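Local coordinates for NAD-dependent epimerase/dehydratase from Veillonella parvula, a protein that binds NADP and is probably an NAD(P)-dependent oxidoreductase of the short-chain dehydrogenase/reductase family with a Rossmann-type fold, in two crystal structures: PDB 4HNG (chain A, 1.50 Å), residues Arg153-Tyr158 and Ala178-Glu183; PDB 4HNH (chain B, 1.58 Å), residues Arg153-Tyr158 and Ala178-Glu183. Structure 2 is superposed on structure 1 by the backbone atoms of these residues (RMSD 0.06 Å); each is numbered along its deposited sequence.

Structure 1 (4HNG); sequences RLTWLY and AQVSRE.
Val-180 N donates to Trp-156 O at 2.9 Å, and Arg-182 N donates to Tyr-158 O at 2.8 Å; these bonds pair the end of strand 148-158 in parallel with the short strand that leads into helix 182-193. The contact lies at the C-terminal end of a Rossmann-type sheet, within the NAD(P)H-binding region. Among apolar groups, Leu-157 and Val-180 run side by side, CD2 of Leu-157 lying 3.7 Å from CG1 of Val-180, and CG2 of Thr-155 meets the same valine branch. Of the flat groups, the Arg-182 chain, extended from CG to NE (chi3 178°), lays its guanidinium against Leu-157 CB, which sits over the centre of one face; its NH1 is bonded to Asn-159. Ser-181 CB makes a CH-pi contact over the Tyr-158 ring, 4.1 Å from its centroid, while Tyr-158 OH is hydrogen-bonded to Glu-210. Ser-181 is the N-cap of the helix, its OG receiving Ala-184 N and also hydrogen-bonded to Lys-163 O.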
loop_
_atom_site.group_PDB
_atom_site.type_symbol
_atom_site.label_atom_id
_atom_site.label_comp_id
_atom_site.label_asym_id
_atom_site.label_seq_id
_atom_site.Cartn_x
_atom_site.Cartn_y
_atom_site.Cartn_z
ATOM N N ARG A 153 1.170 0.927 -7.833
ATOM C CA ARG A 153 1.696 -0.264 -8.485
ATOM C C ARG A 153 3.207 -0.295 -8.310
ATOM O O ARG A 153 3.934 0.414 -9.013
ATOM C CB ARG A 153 1.336 -0.261 -9.962
ATOM C CG ARG A 153 -0.152 -0.428 -10.215
ATOM C CD ARG A 153 -0.467 -0.307 -11.697
ATOM N NE ARG A 153 -0.480 1.082 -12.147
ATOM C CZ ARG A 153 0.369 1.627 -13.013
ATOM N NH1 ARG A 153 1.365 0.906 -13.540
ATOM N NH2 ARG A 153 0.228 2.902 -13.348
ATOM N N LEU A 154 3.663 -1.078 -7.346
ATOM C CA LEU A 154 5.076 -1.117 -7.016
ATOM C C LEU A 154 5.819 -2.113 -7.881
ATOM O O LEU A 154 5.380 -3.252 -8.059
ATOM C CB LEU A 154 5.282 -1.474 -5.549
ATOM C CG LEU A 154 4.421 -0.679 -4.574
ATOM C CD1 LEU A 154 4.827 -1.059 -3.167
ATOM C CD2 LEU A 154 4.616 0.827 -4.800
ATOM N N THR A 155 6.969 -1.690 -8.397
ATOM C CA THR A 155 7.904 -2.624 -8.998
ATOM C C THR A 155 8.702 -3.356 -7.892
ATOM O O THR A 155 8.347 -3.286 -6.715
ATOM C CB THR A 155 8.775 -1.894 -10.039
ATOM O OG1 THR A 155 9.583 -2.839 -10.745
ATOM C CG2 THR A 155 9.659 -0.823 -9.396
ATOM N N TRP A 156 9.745 -4.098 -8.261
ATOM C CA TRP A 156 10.433 -4.978 -7.323
ATOM C C TRP A 156 11.101 -4.229 -6.178
ATOM O O TRP A 156 11.828 -3.269 -6.398
ATOM C CB TRP A 156 11.455 -5.835 -8.070
ATOM C CG TRP A 156 10.812 -6.887 -8.941
ATOM C CD1 TRP A 156 10.496 -6.778 -10.271
ATOM C CD2 TRP A 156 10.390 -8.191 -8.535
ATOM N NE1 TRP A 156 9.912 -7.938 -10.711
ATOM C CE2 TRP A 156 9.835 -8.823 -9.665
ATOM C CE3 TRP A 156 10.422 -8.885 -7.322
ATOM C CZ2 TRP A 156 9.328 -10.119 -9.621
ATOM C CZ3 TRP A 156 9.925 -10.179 -7.283
ATOM C CH2 TRP A 156 9.389 -10.780 -8.423
ATOM N N LEU A 157 10.853 -4.691 -4.956
ATOM C CA LEU A 157 11.281 -3.985 -3.752
ATOM C C LEU A 157 12.607 -4.461 -3.183
ATOM O O LEU A 157 12.951 -5.642 -3.253
ATOM C CB LEU A 157 10.222 -4.132 -2.660
ATOM C CG LEU A 157 8.860 -3.534 -2.973
ATOM C CD1 LEU A 157 7.893 -3.938 -1.883
ATOM C CD2 LEU A 157 8.991 -2.021 -3.075
ATOM N N TYR A 158 13.333 -3.511 -2.607
ATOM C CA TYR A 158 14.509 -3.788 -1.815
ATOM C C TYR A 158 14.627 -2.720 -0.736
ATOM O O TYR A 158 13.895 -1.739 -0.747
ATOM C CB TYR A 158 15.765 -3.815 -2.692
ATOM C CG TYR A 158 16.175 -2.464 -3.253
ATOM C CD1 TYR A 158 17.188 -1.726 -2.654
ATOM C CD2 TYR A 158 15.555 -1.934 -4.379
ATOM C CE1 TYR A 158 17.578 -0.500 -3.159
ATOM C CE2 TYR A 158 15.939 -0.706 -4.892
ATOM C CZ TYR A 158 16.959 -0.001 -4.280
ATOM O OH TYR A 158 17.347 1.224 -4.778
ATOM N N ALA A 178 12.920 -1.310 -12.954
ATOM C CA ALA A 178 12.943 -2.695 -12.487
ATOM C C ALA A 178 12.924 -2.847 -10.973
ATOM O O ALA A 178 12.768 -3.954 -10.467
ATOM C CB ALA A 178 14.165 -3.424 -13.050
ATOM N N GLN A 179 13.084 -1.742 -10.254
ATOM C CA GLN A 179 13.155 -1.817 -8.803
ATOM C C GLN A 179 12.803 -0.479 -8.170
ATOM O O GLN A 179 12.790 0.552 -8.828
ATOM C CB GLN A 179 14.571 -2.199 -8.378
ATOM C CG GLN A 179 15.590 -1.117 -8.736
ATOM C CD GLN A 179 17.009 -1.619 -8.750
ATOM O OE1 GLN A 179 17.295 -2.686 -9.293
ATOM N NE2 GLN A 179 17.914 -0.848 -8.157
ATOM N N VAL A 180 12.536 -0.519 -6.870
ATOM C CA VAL A 180 12.326 0.691 -6.071
ATOM C C VAL A 180 12.549 0.301 -4.608
ATOM O O VAL A 180 12.264 -0.832 -4.206
ATOM C CB VAL A 180 10.937 1.323 -6.299
ATOM C CG1 VAL A 180 9.833 0.433 -5.752
ATOM C CG2 VAL A 180 10.881 2.732 -5.690
ATOM N N SER A 181 13.114 1.204 -3.820
ATOM C CA SER A 181 13.363 0.865 -2.421
ATOM C C SER A 181 12.087 1.057 -1.614
ATOM O O SER A 181 11.223 1.868 -1.960
ATOM C CB SER A 181 14.490 1.704 -1.829
ATOM O OG SER A 181 14.063 3.040 -1.616
ATOM N N ARG A 182 11.967 0.296 -0.532
ATOM C CA ARG A 182 10.798 0.467 0.323
ATOM C C ARG A 182 10.804 1.857 0.953
ATOM O O ARG A 182 9.748 2.450 1.147
ATOM C CB ARG A 182 10.752 -0.627 1.393
ATOM C CG ARG A 182 10.480 -2.016 0.839
ATOM C CD ARG A 182 10.171 -3.021 1.943
ATOM N NE ARG A 182 9.859 -4.332 1.378
ATOM C CZ ARG A 182 10.773 -5.173 0.911
ATOM N NH1 ARG A 182 12.065 -4.853 0.964
ATOM N NH2 ARG A 182 10.405 -6.345 0.397
ATOM N N GLU A 183 11.986 2.383 1.244
ATOM C CA GLU A 183 12.100 3.738 1.780
ATOM C C GLU A 183 11.550 4.787 0.792
ATOM O O GLU A 183 10.893 5.750 1.187
ATOM C CB GLU A 183 13.555 4.049 2.155
ATOM C CG GLU A 183 14.104 3.240 3.351
ATOM C CD GLU A 183 14.646 1.855 2.990
ATOM O OE1 GLU A 183 14.533 1.421 1.825
ATOM O OE2 GLU A 183 15.206 1.201 3.892
#

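Structure 2 (4HNH); sequences RLTWLY and AQVSRE. With NAP (NADP nicotinamide-adenine-dinucleotide phosphate), chain C.
Val-180 N reaches Trp-156 O at 2.9 Å and Arg-182 N reaches Tyr-158 O at 2.8 Å. In the apolar layer, Leu-157 CD2 lies 3.8 Å from Val-180 CG1, the two side chains alongside each other, and Thr-155 CG2 touches that same CG1. Leu-157 CB sits over the centre of one face of the Arg-182 guanidinium, whose chain is extended from CG to NE (chi3 179°) and whose NH1 is bonded to Asn-159. Over the Tyr-158 ring, Ser-181 CB makes a CH-pi contact 4.3 Å from the centroid; Tyr-158 OH is held by Glu-210. Ser-181 is the N-cap of helix 182-193, its OG receiving Ala-184 N and also hydrogen-bonded to Lys-163 O. NADP is gripped from both segments. Leu-157 N donates to the carboxamide oxygen O7N at 2.9 Å, nearly straight at 165°, and Arg-182 NE donates to phosphate oxygen O1N at 2.9 Å, in the guanidinium plane. Leu-157 CG packs on the nicotinamide, 3.8 Å from C4N.

How the two compare
NADP is the principal difference: it is present in structure 2, whereas in structure 1 a chloride ion occupies this place at least in part, so neither site is empty. With the cofactor come two hydrogen bonds, from Leu-157(B) N to NAP O7N at 2.9 Å and from Arg-182(B) NE to NAP O1N at 2.9 Å. The first holds the carboxamide; the second sets a probably positive guanidinium against the phosphate, which would favour its binding. Apolar contacts are gained as well: Leu-157(B) CG comes 3.8 Å from NAP C4N, and Leu-154(B) CB lies 3.7 Å from NAP C5N. Two backbone oxygens also come close to the nicotinamide ring, Leu-154(B) O to NAP C5N at 3.2 Å and Thr-155(B) O to NAP C4N at 3.4 Å. The residues round the cofactor hardly move: the side chains of Leu-154(A), Leu-157(A), Arg-182(A) and Trp-156(A) keep their places in structure 2, so the groups that receive the cofactor appear to be in position in structure 1 as well. What Trp-156(B) gains is a neighbour, NAP O7N, 3.5 Å from its CE3.

Structure 2 (4HNH)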
loop_
_atom_site.group_PDB
_atom_site.type_symbol
_atom_site.label_atom_id
_atom_site.label_comp_id
_atom_site.label_asym_id
_atom_site.label_seq_id
_atom_site.Cartn_x
_atom_site.Cartn_y
_atom_site.Cartn_z
ATOM N N ARG B 153 1.141 0.939 -7.861
ATOM C CA ARG B 153 1.702 -0.252 -8.485
ATOM C C ARG B 153 3.210 -0.270 -8.268
ATOM O O ARG B 153 3.941 0.509 -8.887
ATOM C CB ARG B 153 1.390 -0.246 -9.976
ATOM C CG ARG B 153 -0.093 -0.451 -10.262
ATOM C CD ARG B 153 -0.391 -0.356 -11.755
ATOM N NE ARG B 153 -0.441 1.020 -12.252
ATOM C CZ ARG B 153 0.373 1.532 -13.171
ATOM N NH1 ARG B 153 1.341 0.797 -13.708
ATOM N NH2 ARG B 153 0.218 2.800 -13.560
ATOM N N LEU B 154 3.672 -1.147 -7.380
ATOM C CA LEU B 154 5.076 -1.162 -7.014
ATOM C C LEU B 154 5.869 -2.142 -7.855
ATOM O O LEU B 154 5.447 -3.288 -8.082
ATOM C CB LEU B 154 5.254 -1.504 -5.539
ATOM C CG LEU B 154 4.425 -0.690 -4.539
ATOM C CD1 LEU B 154 4.733 -1.125 -3.117
ATOM C CD2 LEU B 154 4.609 0.822 -4.736
ATOM N N THR B 155 7.031 -1.690 -8.306
ATOM C CA THR B 155 7.958 -2.600 -8.959
ATOM C C THR B 155 8.743 -3.359 -7.894
ATOM O O THR B 155 8.415 -3.286 -6.710
ATOM C CB THR B 155 8.826 -1.861 -9.984
ATOM O OG1 THR B 155 9.637 -2.799 -10.696
ATOM C CG2 THR B 155 9.698 -0.803 -9.318
ATOM N N TRP B 156 9.756 -4.115 -8.292
ATOM C CA TRP B 156 10.431 -4.988 -7.336
ATOM C C TRP B 156 11.063 -4.227 -6.168
ATOM O O TRP B 156 11.724 -3.207 -6.357
ATOM C CB TRP B 156 11.482 -5.843 -8.036
ATOM C CG TRP B 156 10.895 -6.881 -8.927
ATOM C CD1 TRP B 156 10.631 -6.774 -10.272
ATOM C CD2 TRP B 156 10.498 -8.202 -8.546
ATOM N NE1 TRP B 156 10.102 -7.952 -10.744
ATOM C CE2 TRP B 156 10.010 -8.845 -9.706
ATOM C CE3 TRP B 156 10.529 -8.910 -7.343
ATOM C CZ2 TRP B 156 9.542 -10.167 -9.690
ATOM C CZ3 TRP B 156 10.063 -10.210 -7.324
ATOM C CH2 TRP B 156 9.581 -10.830 -8.488
ATOM N N LEU B 157 10.865 -4.743 -4.958
ATOM C CA LEU B 157 11.267 -4.029 -3.751
ATOM C C LEU B 157 12.597 -4.478 -3.167
ATOM O O LEU B 157 12.954 -5.663 -3.221
ATOM C CB LEU B 157 10.196 -4.187 -2.660
ATOM C CG LEU B 157 8.808 -3.634 -2.985
ATOM C CD1 LEU B 157 7.792 -4.037 -1.903
ATOM C CD2 LEU B 157 8.846 -2.133 -3.142
ATOM N N TYR B 158 13.297 -3.529 -2.552
ATOM C CA TYR B 158 14.482 -3.828 -1.754
ATOM C C TYR B 158 14.625 -2.721 -0.704
ATOM O O TYR B 158 13.891 -1.729 -0.739
ATOM C CB TYR B 158 15.734 -3.948 -2.639
ATOM C CG TYR B 158 16.232 -2.649 -3.223
ATOM C CD1 TYR B 158 17.404 -2.064 -2.753
ATOM C CD2 TYR B 158 15.540 -2.009 -4.233
ATOM C CE1 TYR B 158 17.864 -0.875 -3.278
ATOM C CE2 TYR B 158 15.982 -0.820 -4.762
ATOM C CZ TYR B 158 17.156 -0.264 -4.294
ATOM O OH TYR B 158 17.615 0.921 -4.812
ATOM N N ALA B 178 12.911 -1.254 -12.939
ATOM C CA ALA B 178 12.920 -2.651 -12.521
ATOM C C ALA B 178 12.883 -2.824 -11.013
ATOM O O ALA B 178 12.760 -3.939 -10.519
ATOM C CB ALA B 178 14.158 -3.351 -13.080
ATOM N N GLN B 179 13.012 -1.729 -10.281
ATOM C CA GLN B 179 13.089 -1.823 -8.833
ATOM C C GLN B 179 12.813 -0.478 -8.174
ATOM O O GLN B 179 12.844 0.570 -8.834
ATOM C CB GLN B 179 14.464 -2.334 -8.417
ATOM C CG GLN B 179 15.575 -1.317 -8.705
ATOM C CD GLN B 179 16.934 -1.831 -8.304
ATOM O OE1 GLN B 179 17.229 -3.001 -8.482
ATOM N NE2 GLN B 179 17.772 -0.953 -7.757
ATOM N N VAL B 180 12.529 -0.519 -6.872
ATOM C CA VAL B 180 12.366 0.687 -6.065
ATOM C C VAL B 180 12.577 0.310 -4.600
ATOM O O VAL B 180 12.224 -0.790 -4.199
ATOM C CB VAL B 180 10.968 1.321 -6.284
ATOM C CG1 VAL B 180 9.862 0.400 -5.761
ATOM C CG2 VAL B 180 10.904 2.714 -5.644
ATOM N N SER B 181 13.177 1.195 -3.809
ATOM C CA SER B 181 13.422 0.841 -2.405
ATOM C C SER B 181 12.122 1.021 -1.616
ATOM O O SER B 181 11.272 1.832 -1.971
ATOM C CB SER B 181 14.537 1.691 -1.788
ATOM O OG SER B 181 14.087 3.020 -1.586
ATOM N N ARG B 182 11.969 0.273 -0.534
ATOM C CA ARG B 182 10.786 0.455 0.299
ATOM C C ARG B 182 10.766 1.863 0.913
ATOM O O ARG B 182 9.696 2.437 1.117
ATOM C CB ARG B 182 10.715 -0.625 1.380
ATOM C CG ARG B 182 10.389 -1.993 0.791
ATOM C CD ARG B 182 10.190 -3.012 1.882
ATOM N NE ARG B 182 9.854 -4.307 1.312
ATOM C CZ ARG B 182 10.768 -5.187 0.909
ATOM N NH1 ARG B 182 12.063 -4.901 1.005
ATOM N NH2 ARG B 182 10.388 -6.353 0.396
ATOM N N GLU B 183 11.944 2.421 1.169
ATOM C CA GLU B 183 12.043 3.756 1.737
ATOM C C GLU B 183 11.544 4.801 0.745
ATOM O O GLU B 183 10.905 5.774 1.141
ATOM C CB GLU B 183 13.485 4.049 2.158
ATOM C CG GLU B 183 13.986 3.212 3.361
ATOM C CD GLU B 183 14.482 1.802 3.000
ATOM O OE1 GLU B 183 14.473 1.407 1.812
ATOM O OE2 GLU B 183 14.908 1.086 3.936
HETATM P PA NAP C . 4.862 -7.431 3.287
HETATM O O1A NAP C . 6.087 -7.332 4.134
HETATM O O2A NAP C . 4.639 -8.895 3.058
HETATM O O5B NAP C . 3.624 -6.821 4.033
HETATM C C5B NAP C . 2.329 -7.267 3.748
HETATM C C4B NAP C . 1.569 -7.377 5.010
HETATM O O4B NAP C . 0.181 -7.590 4.729
HETATM C C3B NAP C . 2.065 -8.526 5.848
HETATM O O3B NAP C . 2.580 -8.069 7.043
HETATM C C2B NAP C . 0.846 -9.367 6.031
HETATM O O2B NAP C . 0.683 -9.870 7.344
HETATM C C1B NAP C . -0.272 -8.405 5.745
HETATM N N9A NAP C . -1.430 -9.158 5.356
HETATM C C8A NAP C . -1.699 -9.730 4.103
HETATM N N7A NAP C . -2.860 -10.382 4.171
HETATM C C5A NAP C . -3.389 -10.263 5.476
HETATM C C6A NAP C . -4.573 -10.733 6.133
HETATM N N6A NAP C . -5.509 -11.506 5.447
HETATM N N1A NAP C . -4.749 -10.430 7.427
HETATM C C2A NAP C . -3.871 -9.687 8.093
HETATM N N3A NAP C . -2.745 -9.219 7.524
HETATM C C4A NAP C . -2.480 -9.486 6.245
HETATM O O3 NAP C . 5.027 -6.726 1.878
HETATM P PN NAP C . 5.717 -5.310 1.583
HETATM O O1N NAP C . 7.189 -5.413 1.351
HETATM O O2N NAP C . 5.598 -4.302 2.679
HETATM O O5D NAP C . 5.036 -4.818 0.239
HETATM C C5D NAP C . 3.672 -4.423 0.261
HETATM C C4D NAP C . 2.824 -5.263 -0.716
HETATM O O4D NAP C . 3.236 -5.124 -2.042
HETATM C C3D NAP C . 2.784 -6.746 -0.428
HETATM O O3D NAP C . 1.533 -7.204 -0.731
HETATM C C2D NAP C . 3.812 -7.279 -1.366
HETATM O O2D NAP C . 3.602 -8.614 -1.643
HETATM C C1D NAP C . 3.541 -6.410 -2.537
HETATM N N1N NAP C . 4.673 -6.243 -3.484
HETATM C C2N NAP C . 5.876 -6.895 -3.273
HETATM C C3N NAP C . 6.936 -6.721 -4.159
HETATM C C7N NAP C . 8.210 -7.409 -3.934
HETATM O O7N NAP C . 9.179 -7.127 -4.601
HETATM N N7N NAP C . 8.321 -8.412 -2.905
HETATM C C4N NAP C . 6.759 -5.837 -5.279
HETATM C C5N NAP C . 5.472 -5.174 -5.447
HETATM C C6N NAP C . 4.481 -5.392 -4.549
HETATM P P2B NAP C . 1.443 -11.127 7.941
HETATM O O1X NAP C . 1.405 -12.401 7.113
HETATM O O2X NAP C . 2.923 -10.804 8.098
HETATM O O3X NAP C . 0.878 -11.485 9.310
#